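Local coordinates for protein enoyl-CoA hydratase (Thermus thermophilus, PDB 1WZ8) that probably catalyses the reversible hydration of 2-enoyl-CoA thioesters to 3-hydroxyacyl-CoA, as a hexameric member of the crotonase family, at residues Trp91-Leu96 and Leu234-Glu239; Leu144-Gly149 and Leu241-Lys246; Pro106-Val111 and Glu204-Gly209. One frame throughout, in Å; residues are numbered along the deposited sequence.

In the fold
Interactions 1 and 2 are neighbours, with centres about 12 Å apart, and both involve the C-terminal helices: helix 229-241 supplies one side of interaction 1 and leads directly into the loop used by interaction 2. A weak hydrogen bond from Gly149 N to Glu239 OE1 joins the two. Interaction 3 lies across the centre of the chain, about 26 Å from interaction 1 and 35 Å from interaction 2, centre to centre, on the six-stranded mixed sheet. Helix 83-102 of interaction 1 is followed in the chain by strand 107-111 of interaction 3. Each contact joins an earlier element (91-96, 106-111 or 144-149) to one after residue 200 (234-239, 204-209 or 241-246), where the helix-rich C-terminal part folds back.

Interaction 1 of 3, residues Trp91-Leu96 and Leu234-Glu239; sequences WEARDL and LSLALE
Arg94 and Leu236 mark the closest backbone approach between segments 91-96 and 234-239, with their CA atoms 7.8 Å apart. Both segments are interior turns of longer helices, 83-102 and 229-241, and no hydrogen bond passes between them. Leu236 bridges the gap. Its side chain leaves the helix facing segment 91-96, and with CG anti to the backbone N (chi1 -175°) it stays extended across the gap. CD1 meets the CB of Ala93 at 3.8 Å, while CD2 reaches toward Arg94, 3.9 Å from Arg94 N and 4.1 Å from Arg94 CB, and also comes within 4.2 Å of Ala93 CB. The leucine fork thus spans consecutive residues of helix 83-102. In the crotonase fold the C-terminal helices pack against the core of the subunit and against other subunits of the hexamer, and helix 229-241 does both here: Ala237 meets Ala237 of a second subunit, and Leu238 packs on His216 of a fourth. Arg94 meets Leu236 with its backbone N and CB. Beyond CB the chain is extended from CG to NE and leads away from segment 234-239, yet NE forms a salt bridge with Glu233, one residue before that segment, adding an ionic tie between the same two helices. A bound methylpentanediol, probably from the crystallisation liquor, lies about 4 Å from the Ala93 side chain, and its O4 is hydrogen-bonded to Glu239 OE2.

Interaction 2 of 3, residues Leu144-Gly149 and Leu241-Lys246; sequences LGVAAG and LGFSGK
The Phe243 ring is met obliquely by Val146, whose CG1 is equally far from CD1 and CE1, at 4.1 Å. Other residues round the ring include Phe240, which brings a second aromatic ring inclined by about 35°, Leu248 from helix 246-256, and Ile76, Met79 and Arg80 of helix 73-81; a bound methylpentanediol, probably from the crystallisation liquor, lies about 4 Å from the Phe243 side chain. Two helix boundaries meet here. On one side helix 141-144 ends in a Schellman motif, with Gly145 as the C-prime residue at a positive phi of 105°; on the other, Gly245 is the N-cap of helix 246-256. The reversal at Gly145 turns the chain so that Val146, the next residue, directs its side chain at segment 241-246. There CG1 is anti to the carbonyl carbon (chi1 -64°), the orientation that brings this methyl to the phenyl ring. The backbones come closest at Val146 and Gly242, whose CA atoms are 5.7 Å apart, and CG1 also lies beside the Gly242 carbonyl. The contact is apolar and buried, and no hydrogen bond crosses it. Both loops also take part in the hexamer, since Ala148 N is hydrogen-bonded to Thr217 OG1 of a fourth subunit and Ser244 OG to His83 ND1 of a second subunit. Gly242 O accepts a 3.0 Å hydrogen bond from Gly245 N within its own turn and stands 4.2 Å from Val146 CG1.

Interaction 3 of 3, residues Pro106-Val111 and Glu204-Gly209; sequences PVVAAV and ERLAQG
Leu206 rests its CD1 methyl against both Pro106 and Val108, and these three residues account for nearly all of the surface that segments 106-111 and 204-209 bury against each other. The leucine has the largest share. Its CG is anti to the carbonyl carbon (chi1 -71°), and the isobutyl group extends from the last turn of helix 195-207 toward the start of strand 107-111. CD1 makes both principal contacts, touching Pro106 CB at 3.8 Å and Val108 CG2 at 3.5 Å. The second of these is tighter than a usual van der Waals contact between carbons, and the two side chains approach at a slant. CD2 adds a looser contact to the proline, 4.2 Å from its CB.

Pro106 stands just ahead of the strand and Val108 two residues later, so both turn the same way, toward the helix, whereas Val107 between them points away. Val108 has CG1 anti to its N, which places CG2, anti to the carbonyl carbon and beside the backbone N, against Leu206. Earlier in the same helix, Ala199 and Val202 also touch Val108, so the valine is embedded in the helix-sheet interface. The neighbouring strand 57-62 contributes Ala57, which packs on Leu206, and Leu59, which packs on Val108. Just past the leucine, Arg56 is hydrogen-bonded to Ala207 O and Gly209 O. The helix also carries part of the subunit interface: Leu171 of a fifth subunit packs on Leu206, and Glu173 of that subunit forms a salt bridge with Arg205. A helix lying with its apolar side on an interior strand of a mostly parallel sheet is a layered alpha/beta feature of the crotonase fold.

Interaction 1 of 3, residues Trp91-Leu96 and Leu234-Glu239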
loop_
_atom_site.group_PDB
_atom_site.type_symbol
_atom_site.label_atom_id
_atom_site.label_comp_id
_atom_site.label_asym_id
_atom_site.label_seq_id
_atom_site.Cartn_x
_atom_site.Cartn_y
_atom_site.Cartn_z
ATOM N N TRP A 91 17.241 6.032 -15.803
ATOM C CA TRP A 91 16.893 4.622 -15.844
ATOM C C TRP A 91 18.038 3.713 -15.401
ATOM O O TRP A 91 17.800 2.633 -14.863
ATOM C CB TRP A 91 16.388 4.258 -17.239
ATOM C CG TRP A 91 15.104 4.970 -17.537
ATOM C CD1 TRP A 91 14.917 6.007 -18.411
ATOM C CD2 TRP A 91 13.840 4.751 -16.898
ATOM N NE1 TRP A 91 13.615 6.447 -18.351
ATOM C CE2 TRP A 91 12.932 5.694 -17.431
ATOM C CE3 TRP A 91 13.387 3.850 -15.924
ATOM C CZ2 TRP A 91 11.596 5.759 -17.025
ATOM C CZ3 TRP A 91 12.056 3.917 -15.518
ATOM C CH2 TRP A 91 11.178 4.867 -16.072
ATOM N N GLU A 92 19.276 4.151 -15.610
ATOM C CA GLU A 92 20.434 3.369 -15.174
ATOM C C GLU A 92 20.479 3.331 -13.646
ATOM O O GLU A 92 20.718 2.279 -13.040
ATOM C CB GLU A 92 21.729 3.994 -15.694
ATOM C CG GLU A 92 21.998 3.741 -17.164
ATOM C CD GLU A 92 23.223 4.485 -17.657
ATOM O OE1 GLU A 92 24.071 4.855 -16.819
ATOM O OE2 GLU A 92 23.342 4.688 -18.883
ATOM N N ALA A 93 20.252 4.488 -13.030
ATOM C CA ALA A 93 20.270 4.604 -11.570
ATOM C C ALA A 93 19.185 3.712 -10.985
ATOM O O ALA A 93 19.387 3.034 -9.980
ATOM C CB ALA A 93 20.031 6.054 -11.161
ATOM N N ARG A 94 18.023 3.714 -11.627
ATOM C CA ARG A 94 16.918 2.886 -11.157
ATOM C C ARG A 94 17.309 1.413 -11.221
ATOM O O ARG A 94 17.026 0.647 -10.299
ATOM C CB ARG A 94 15.669 3.144 -12.012
ATOM C CG ARG A 94 14.497 2.198 -11.749
ATOM C CD ARG A 94 13.281 2.626 -12.574
ATOM N NE ARG A 94 12.143 1.717 -12.450
ATOM C CZ ARG A 94 12.052 0.537 -13.051
ATOM N NH1 ARG A 94 13.037 0.103 -13.827
ATOM N NH2 ARG A 94 10.968 -0.207 -12.885
ATOM N N ASP A 95 17.971 1.019 -12.306
ATOM C CA ASP A 95 18.382 -0.372 -12.480
ATOM C C ASP A 95 19.573 -0.787 -11.621
ATOM O O ASP A 95 19.749 -1.966 -11.329
ATOM C CB ASP A 95 18.690 -0.664 -13.956
ATOM C CG ASP A 95 17.435 -0.720 -14.813
ATOM O OD1 ASP A 95 16.405 -1.217 -14.323
ATOM O OD2 ASP A 95 17.478 -0.281 -15.976
ATOM N N LEU A 96 20.392 0.178 -11.218
ATOM C CA LEU A 96 21.550 -0.127 -10.389
ATOM C C LEU A 96 21.067 -0.713 -9.067
ATOM O O LEU A 96 21.765 -1.502 -8.440
ATOM C CB LEU A 96 22.372 1.138 -10.124
ATOM C CG LEU A 96 23.699 0.939 -9.380
ATOM C CD1 LEU A 96 24.637 0.062 -10.203
ATOM C CD2 LEU A 96 24.344 2.291 -9.124
ATOM N N LEU A 234 10.238 8.532 -7.166
ATOM C CA LEU A 234 9.908 9.938 -6.984
ATOM C C LEU A 234 11.151 10.647 -6.436
ATOM O O LEU A 234 11.490 11.748 -6.869
ATOM C CB LEU A 234 8.747 10.108 -5.998
ATOM C CG LEU A 234 8.558 11.536 -5.468
ATOM C CD1 LEU A 234 8.209 12.491 -6.616
ATOM C CD2 LEU A 234 7.468 11.546 -4.416
ATOM N N SER A 235 11.844 10.019 -5.492
ATOM C CA SER A 235 13.036 10.662 -4.933
ATOM C C SER A 235 14.112 10.799 -6.004
ATOM O O SER A 235 14.851 11.787 -6.030
ATOM C CB SER A 235 13.590 9.873 -3.734
ATOM O OG SER A 235 14.221 8.677 -4.148
ATOM N N LEU A 236 14.198 9.807 -6.888
ATOM C CA LEU A 236 15.186 9.829 -7.971
ATOM C C LEU A 236 14.831 10.952 -8.948
ATOM O O LEU A 236 15.700 11.709 -9.390
ATOM C CB LEU A 236 15.193 8.481 -8.702
ATOM C CG LEU A 236 16.234 8.237 -9.802
ATOM C CD1 LEU A 236 17.638 8.330 -9.225
ATOM C CD2 LEU A 236 16.000 6.862 -10.424
ATOM N N ALA A 237 13.547 11.070 -9.269
ATOM C CA ALA A 237 13.093 12.114 -10.188
ATOM C C ALA A 237 13.339 13.500 -9.602
ATOM O O ALA A 237 13.769 14.415 -10.314
ATOM C CB ALA A 237 11.599 11.929 -10.506
ATOM N N LEU A 238 13.062 13.668 -8.310
ATOM C CA LEU A 238 13.284 14.963 -7.669
ATOM C C LEU A 238 14.770 15.295 -7.688
ATOM O O LEU A 238 15.150 16.446 -7.885
ATOM C CB LEU A 238 12.768 14.962 -6.223
ATOM C CG LEU A 238 11.241 14.985 -6.084
ATOM C CD1 LEU A 238 10.856 14.829 -4.623
ATOM C CD2 LEU A 238 10.687 16.290 -6.657
ATOM N N GLU A 239 15.611 14.286 -7.488
ATOM C CA GLU A 239 17.054 14.505 -7.517
ATOM C C GLU A 239 17.472 15.000 -8.894
ATOM O O GLU A 239 18.225 15.968 -9.019
ATOM C CB GLU A 239 17.816 13.210 -7.227
ATOM C CG GLU A 239 19.327 13.403 -7.250
ATOM C CD GLU A 239 20.101 12.101 -7.307
ATOM O OE1 GLU A 239 19.603 11.079 -6.798
ATOM O OE2 GLU A 239 21.227 12.106 -7.850
#

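Interaction 2 of 3, residues Leu144-Gly149 and Leu241-Lys246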
loop_
_atom_site.group_PDB
_atom_site.type_symbol
_atom_site.label_atom_id
_atom_site.label_comp_id
_atom_site.label_asym_id
_atom_site.label_seq_id
_atom_site.Cartn_x
_atom_site.Cartn_y
_atom_site.Cartn_z
ATOM N N LEU A 144 26.596 17.366 -2.337
ATOM C CA LEU A 144 26.717 17.697 -3.758
ATOM C C LEU A 144 25.695 18.752 -4.165
ATOM O O LEU A 144 25.875 19.449 -5.165
ATOM C CB LEU A 144 26.520 16.440 -4.617
ATOM C CG LEU A 144 26.555 16.604 -6.141
ATOM C CD1 LEU A 144 27.924 17.115 -6.570
ATOM C CD2 LEU A 144 26.252 15.274 -6.816
ATOM N N GLY A 145 24.611 18.854 -3.399
ATOM C CA GLY A 145 23.592 19.840 -3.703
ATOM C C GLY A 145 22.316 19.303 -4.329
ATOM O O GLY A 145 21.514 20.075 -4.854
ATOM N N VAL A 146 22.124 17.990 -4.285
ATOM C CA VAL A 146 20.916 17.386 -4.845
ATOM C C VAL A 146 20.296 16.430 -3.834
ATOM O O VAL A 146 20.942 16.026 -2.871
ATOM C CB VAL A 146 21.212 16.607 -6.159
ATOM C CG1 VAL A 146 21.697 17.566 -7.238
ATOM C CG2 VAL A 146 22.251 15.527 -5.908
ATOM N N ALA A 147 19.036 16.079 -4.056
ATOM C CA ALA A 147 18.323 15.176 -3.161
ATOM C C ALA A 147 18.933 13.777 -3.158
ATOM O O ALA A 147 19.556 13.354 -4.136
ATOM C CB ALA A 147 16.852 15.102 -3.571
ATOM N N ALA A 148 18.757 13.060 -2.051
ATOM C CA ALA A 148 19.279 11.703 -1.935
ATOM C C ALA A 148 18.300 10.779 -2.646
ATOM O O ALA A 148 17.483 10.116 -2.011
ATOM C CB ALA A 148 19.401 11.307 -0.469
ATOM N N GLY A 149 18.388 10.723 -3.969
ATOM C CA GLY A 149 17.448 9.899 -4.704
ATOM C C GLY A 149 17.937 8.668 -5.437
ATOM O O GLY A 149 17.162 8.069 -6.183
ATOM N N LEU A 241 15.665 16.479 -11.068
ATOM C CA LEU A 241 15.118 17.793 -11.371
ATOM C C LEU A 241 16.094 18.827 -10.813
ATOM O O LEU A 241 16.188 19.948 -11.311
ATOM C CB LEU A 241 13.743 17.973 -10.732
ATOM C CG LEU A 241 12.576 17.450 -11.568
ATOM C CD1 LEU A 241 11.312 17.378 -10.714
ATOM C CD2 LEU A 241 12.372 18.373 -12.773
ATOM N N GLY A 242 16.834 18.430 -9.782
ATOM C CA GLY A 242 17.790 19.333 -9.168
ATOM C C GLY A 242 19.052 19.559 -9.985
ATOM O O GLY A 242 19.836 20.462 -9.682
ATOM N N PHE A 243 19.259 18.754 -11.023
ATOM C CA PHE A 243 20.452 18.906 -11.849
ATOM C C PHE A 243 20.487 20.202 -12.650
ATOM O O PHE A 243 21.543 20.608 -13.136
ATOM C CB PHE A 243 20.622 17.696 -12.774
ATOM C CG PHE A 243 21.468 16.605 -12.177
ATOM C CD1 PHE A 243 21.073 15.961 -11.008
ATOM C CD2 PHE A 243 22.688 16.258 -12.755
ATOM C CE1 PHE A 243 21.877 14.993 -10.417
ATOM C CE2 PHE A 243 23.503 15.289 -12.171
ATOM C CZ PHE A 243 23.096 14.656 -10.999
ATOM N N SER A 244 19.339 20.857 -12.776
ATOM C CA SER A 244 19.268 22.121 -13.503
ATOM C C SER A 244 19.190 23.292 -12.525
ATOM O O SER A 244 18.963 24.437 -12.922
ATOM C CB SER A 244 18.049 22.129 -14.429
ATOM O OG SER A 244 16.855 21.897 -13.705
ATOM N N GLY A 245 19.387 22.997 -11.243
ATOM C CA GLY A 245 19.326 24.029 -10.223
ATOM C C GLY A 245 20.682 24.597 -9.850
ATOM O O GLY A 245 21.718 23.997 -10.131
ATOM N N LYS A 246 20.675 25.763 -9.210
ATOM C CA LYS A 246 21.916 26.409 -8.807
ATOM C C LYS A 246 22.590 25.715 -7.626
ATOM O O LYS A 246 23.775 25.931 -7.366
ATOM C CB LYS A 246 21.657 27.884 -8.476
ATOM C CG LYS A 246 21.136 28.676 -9.666
ATOM C CD LYS A 246 21.246 30.180 -9.458
ATOM C CE LYS A 246 20.355 30.670 -8.330
ATOM N NZ LYS A 246 20.393 32.158 -8.226
#

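Interaction 3 of 3, residues Pro106-Val111 and Glu204-Gly209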
loop_
_atom_site.group_PDB
_atom_site.type_symbol
_atom_site.label_atom_id
_atom_site.label_comp_id
_atom_site.label_asym_id
_atom_site.label_seq_id
_atom_site.Cartn_x
_atom_site.Cartn_y
_atom_site.Cartn_z
ATOM N N PRO A 106 21.249 -14.831 -4.668
ATOM C CA PRO A 106 21.707 -13.929 -3.609
ATOM C C PRO A 106 22.940 -13.172 -4.075
ATOM O O PRO A 106 23.795 -13.732 -4.762
ATOM C CB PRO A 106 22.025 -14.880 -2.456
ATOM C CG PRO A 106 21.041 -15.999 -2.672
ATOM C CD PRO A 106 21.138 -16.212 -4.169
ATOM N N VAL A 107 23.017 -11.899 -3.703
ATOM C CA VAL A 107 24.138 -11.043 -4.073
ATOM C C VAL A 107 24.823 -10.560 -2.803
ATOM O O VAL A 107 24.171 -10.066 -1.888
ATOM C CB VAL A 107 23.653 -9.816 -4.887
ATOM C CG1 VAL A 107 24.832 -8.895 -5.213
ATOM C CG2 VAL A 107 22.965 -10.280 -6.160
ATOM N N VAL A 108 26.141 -10.715 -2.754
ATOM C CA VAL A 108 26.931 -10.303 -1.607
ATOM C C VAL A 108 27.895 -9.209 -2.051
ATOM O O VAL A 108 28.462 -9.287 -3.138
ATOM C CB VAL A 108 27.771 -11.479 -1.052
ATOM C CG1 VAL A 108 28.610 -11.010 0.135
ATOM C CG2 VAL A 108 26.858 -12.633 -0.649
ATOM N N ALA A 109 28.069 -8.192 -1.218
ATOM C CA ALA A 109 28.986 -7.109 -1.543
ATOM C C ALA A 109 30.125 -7.041 -0.533
ATOM O O ALA A 109 29.894 -7.019 0.675
ATOM C CB ALA A 109 28.242 -5.779 -1.577
ATOM N N ALA A 110 31.359 -7.029 -1.032
ATOM C CA ALA A 110 32.534 -6.924 -0.168
ATOM C C ALA A 110 32.858 -5.437 -0.195
ATOM O O ALA A 110 33.613 -4.969 -1.046
ATOM C CB ALA A 110 33.692 -7.737 -0.740
ATOM N N VAL A 111 32.274 -4.698 0.740
ATOM C CA VAL A 111 32.443 -3.250 0.795
ATOM C C VAL A 111 33.719 -2.827 1.516
ATOM O O VAL A 111 33.746 -2.689 2.736
ATOM C CB VAL A 111 31.221 -2.607 1.469
ATOM C CG1 VAL A 111 31.188 -1.119 1.186
ATOM C CG2 VAL A 111 29.948 -3.285 0.964
ATOM N N GLU A 204 30.066 -18.198 -0.568
ATOM C CA GLU A 204 30.217 -19.634 -0.735
ATOM C C GLU A 204 29.102 -20.372 -0.002
ATOM O O GLU A 204 28.510 -21.303 -0.552
ATOM C CB GLU A 204 31.583 -20.100 -0.224
ATOM C CG GLU A 204 31.852 -21.577 -0.477
ATOM C CD GLU A 204 33.292 -21.967 -0.208
ATOM O OE1 GLU A 204 33.643 -23.140 -0.448
ATOM O OE2 GLU A 204 34.073 -21.103 0.240
ATOM N N ARG A 205 28.813 -19.949 1.231
ATOM C CA ARG A 205 27.756 -20.569 2.030
ATOM C C ARG A 205 26.417 -20.483 1.310
ATOM O O ARG A 205 25.631 -21.430 1.332
ATOM C CB ARG A 205 27.624 -19.894 3.402
ATOM C CG ARG A 205 28.671 -20.312 4.428
ATOM C CD ARG A 205 28.411 -19.638 5.778
ATOM N NE ARG A 205 27.152 -20.063 6.390
ATOM C CZ ARG A 205 26.595 -19.468 7.441
ATOM N NH1 ARG A 205 27.182 -18.418 8.000
ATOM N NH2 ARG A 205 25.449 -19.918 7.933
ATOM N N LEU A 206 26.154 -19.339 0.689
ATOM C CA LEU A 206 24.912 -19.150 -0.048
ATOM C C LEU A 206 24.875 -20.082 -1.256
ATOM O O LEU A 206 23.829 -20.638 -1.584
ATOM C CB LEU A 206 24.785 -17.699 -0.506
ATOM C CG LEU A 206 24.518 -16.693 0.618
ATOM C CD1 LEU A 206 24.789 -15.284 0.125
ATOM C CD2 LEU A 206 23.081 -16.835 1.098
ATOM N N ALA A 207 26.019 -20.255 -1.913
ATOM C CA ALA A 207 26.096 -21.132 -3.079
ATOM C C ALA A 207 25.876 -22.584 -2.659
ATOM O O ALA A 207 25.525 -23.427 -3.477
ATOM C CB ALA A 207 27.454 -20.983 -3.768
ATOM N N GLN A 208 26.088 -22.874 -1.383
ATOM C CA GLN A 208 25.892 -24.230 -0.876
ATOM C C GLN A 208 24.465 -24.438 -0.388
ATOM O O GLN A 208 24.078 -25.553 -0.028
ATOM C CB GLN A 208 26.870 -24.512 0.261
ATOM C CG GLN A 208 28.317 -24.576 -0.189
ATOM C CD GLN A 208 29.282 -24.674 0.974
ATOM O OE1 GLN A 208 30.494 -24.807 0.782
ATOM N NE2 GLN A 208 28.753 -24.604 2.187
ATOM N N GLY A 209 23.687 -23.362 -0.373
ATOM C CA GLY A 209 22.312 -23.461 0.079
ATOM C C GLY A 209 21.381 -23.939 -1.019
ATOM O O GLY A 209 21.819 -24.184 -2.147
#